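Local structure of ATPase BagA (Mycobacterium tuberculosis H37Rv, 6BS3) at residues Y74-I79 with V145-K150. The protein forms one subunit of the heterodimeric BagAB complex, which hydrolyses ATP to support resistance against nitric oxide and elevated glycerol. Sequence-based numbering, arbitrary orientation.
Sequences YQELKI and VVRLDK
E76 meets the NH1/NH2 end of the R147 guanidinium with both carboxylate oxygens, in an end-on bidentate salt bridge at the surface of the P-loop NTPase fold of this ArsA-family ATPase. It joins the residues leading into edge strand 77-82 with the loop that follows helix 130-146. Evidence for the two-point grip is the one-to-one pairing: R147 NH1 donates to E76 OE1 at 2.8 Å and R147 NH2 donates to E76 OE2, also at 2.8 Å. Both oxygens use their syn lone pairs, and the carboxylate and guanidinium planes lie 11° apart, so the two groups form one nearly flat unit whose paired bonds limit rotation of either end. The side chains arrive from opposite directions and bridge backbones that stay well apart, E76 CA and R147 CA being 12.8 Å from each other. On the R147 side, CG lies anti to the backbone N (chi1 -163°) and the chain bends at chi3, turning the terminal nitrogens toward the glutamate; E76 runs extended beyond CG. Just 87 Å² is buried between the segments, consistent with a contact made by these two residues. Each charged group has a further partner: Y156 OH hydrogen-bonds to E76 OE1, while R147 NH2 forms a second salt bridge with E143 OE1. Of the paired bonds, NH1 to OE1 is the straighter, at 170° through the hydrogen.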
loop_
_atom_site.group_PDB
_atom_site.type_symbol
_atom_site.label_atom_id
_atom_site.label_comp_id
_atom_site.label_asym_id
_atom_site.label_seq_id
_atom_site.Cartn_x
_atom_site.Cartn_y
_atom_site.Cartn_z
ATOM N N TYR A 74 -9.228 -19.687 13.388
ATOM C CA TYR A 74 -8.521 -19.174 14.554
ATOM C C TYR A 74 -7.913 -20.328 15.376
ATOM O O TYR A 74 -8.453 -20.715 16.402
ATOM C CB TYR A 74 -9.434 -18.240 15.379
ATOM C CG TYR A 74 -8.729 -17.499 16.500
ATOM C CD1 TYR A 74 -7.490 -16.883 16.292
ATOM C CD2 TYR A 74 -9.325 -17.362 17.749
ATOM C CE1 TYR A 74 -6.851 -16.182 17.316
ATOM C CE2 TYR A 74 -8.713 -16.627 18.767
ATOM C CZ TYR A 74 -7.472 -16.052 18.551
ATOM O OH TYR A 74 -6.869 -15.380 19.578
ATOM N N GLN A 75 -6.803 -20.899 14.874
ATOM C CA GLN A 75 -6.051 -22.027 15.438
ATOM C C GLN A 75 -4.629 -21.950 14.933
ATOM O O GLN A 75 -4.422 -21.538 13.791
ATOM C CB GLN A 75 -6.604 -23.390 14.930
ATOM C CG GLN A 75 -7.960 -23.827 15.456
ATOM C CD GLN A 75 -8.501 -24.980 14.631
ATOM O OE1 GLN A 75 -7.881 -26.051 14.517
ATOM N NE2 GLN A 75 -9.681 -24.793 14.045
ATOM N N GLU A 76 -3.658 -22.431 15.733
ATOM C CA GLU A 76 -2.247 -22.479 15.331
ATOM C C GLU A 76 -2.065 -23.767 14.561
ATOM O O GLU A 76 -2.281 -24.843 15.120
ATOM C CB GLU A 76 -1.322 -22.410 16.543
ATOM C CG GLU A 76 -1.433 -21.086 17.275
ATOM C CD GLU A 76 -1.110 -21.140 18.751
ATOM O OE1 GLU A 76 -0.272 -21.973 19.172
ATOM O OE2 GLU A 76 -1.681 -20.313 19.491
ATOM N N LEU A 77 -1.774 -23.667 13.255
ATOM C CA LEU A 77 -1.700 -24.865 12.406
ATOM C C LEU A 77 -0.434 -24.909 11.614
ATOM O O LEU A 77 0.033 -23.862 11.157
ATOM C CB LEU A 77 -2.918 -24.918 11.433
ATOM C CG LEU A 77 -4.332 -25.051 12.032
ATOM C CD1 LEU A 77 -5.376 -24.508 11.085
ATOM C CD2 LEU A 77 -4.652 -26.490 12.432
ATOM N N LYS A 78 0.134 -26.100 11.450
ATOM C CA LYS A 78 1.365 -26.259 10.687
ATOM C C LYS A 78 1.109 -25.926 9.224
ATOM O O LYS A 78 0.230 -26.510 8.591
ATOM C CB LYS A 78 1.903 -27.685 10.820
ATOM C CG LYS A 78 3.297 -27.876 10.243
ATOM C CD LYS A 78 3.706 -29.341 10.252
ATOM C CE LYS A 78 5.170 -29.506 9.875
ATOM N NZ LYS A 78 5.460 -30.870 9.352
ATOM N N ILE A 79 1.881 -24.986 8.690
ATOM C CA ILE A 79 1.716 -24.573 7.303
ATOM C C ILE A 79 2.947 -24.859 6.447
ATOM O O ILE A 79 2.850 -24.931 5.222
ATOM C CB ILE A 79 1.374 -23.075 7.199
ATOM C CG1 ILE A 79 1.237 -22.658 5.733
ATOM C CG2 ILE A 79 2.433 -22.238 7.900
ATOM C CD1 ILE A 79 0.261 -21.523 5.510
ATOM N N VAL A 145 4.127 -15.909 22.889
ATOM C CA VAL A 145 5.536 -15.701 23.247
ATOM C C VAL A 145 5.899 -16.368 24.587
ATOM O O VAL A 145 6.944 -17.000 24.674
ATOM C CB VAL A 145 5.893 -14.180 23.280
ATOM C CG1 VAL A 145 7.322 -13.931 23.794
ATOM C CG2 VAL A 145 5.671 -13.504 21.929
ATOM N N VAL A 146 5.077 -16.157 25.641
ATOM C CA VAL A 146 5.344 -16.626 27.009
ATOM C C VAL A 146 4.805 -18.037 27.285
ATOM O O VAL A 146 5.085 -18.569 28.367
ATOM C CB VAL A 146 4.880 -15.610 28.102
ATOM C CG1 VAL A 146 5.399 -14.198 27.813
ATOM C CG2 VAL A 146 3.361 -15.602 28.273
ATOM N N ARG A 147 4.049 -18.646 26.332
ATOM C CA ARG A 147 3.492 -19.994 26.526
ATOM C C ARG A 147 4.561 -21.083 26.749
ATOM O O ARG A 147 5.492 -21.228 25.951
ATOM C CB ARG A 147 2.526 -20.403 25.403
ATOM C CG ARG A 147 1.632 -21.592 25.806
ATOM C CD ARG A 147 0.771 -22.114 24.679
ATOM N NE ARG A 147 0.053 -21.048 23.974
ATOM C CZ ARG A 147 -0.115 -21.001 22.658
ATOM N NH1 ARG A 147 0.384 -21.956 21.882
ATOM N NH2 ARG A 147 -0.773 -19.994 22.105
ATOM N N LEU A 148 4.392 -21.845 27.837
ATOM C CA LEU A 148 5.275 -22.944 28.224
ATOM C C LEU A 148 4.598 -24.303 28.049
ATOM O O LEU A 148 3.378 -24.404 28.148
ATOM C CB LEU A 148 5.773 -22.772 29.677
ATOM C CG LEU A 148 6.487 -21.442 30.031
ATOM C CD1 LEU A 148 6.760 -21.356 31.530
ATOM C CD2 LEU A 148 7.786 -21.253 29.232
ATOM N N ASP A 149 5.395 -25.346 27.769
ATOM C CA ASP A 149 4.898 -26.715 27.623
ATOM C C ASP A 149 4.824 -27.432 28.997
ATOM O O ASP A 149 4.860 -26.767 30.037
ATOM C CB ASP A 149 5.707 -27.509 26.559
ATOM C CG ASP A 149 7.215 -27.638 26.757
ATOM O OD1 ASP A 149 7.679 -27.565 27.923
ATOM O OD2 ASP A 149 7.929 -27.833 25.748
ATOM N N LYS A 150 4.696 -28.777 28.995
ATOM C CA LYS A 150 4.634 -29.613 30.200
ATOM C C LYS A 150 5.923 -29.533 31.015
ATOM O O LYS A 150 5.870 -29.704 32.231
ATOM C CB LYS A 150 4.309 -31.086 29.849
ATOM C CG LYS A 150 5.212 -31.719 28.780
ATOM C CD LYS A 150 5.202 -33.241 28.844
ATOM C CE LYS A 150 6.183 -33.848 27.868
ATOM N NZ LYS A 150 6.435 -35.289 28.148
#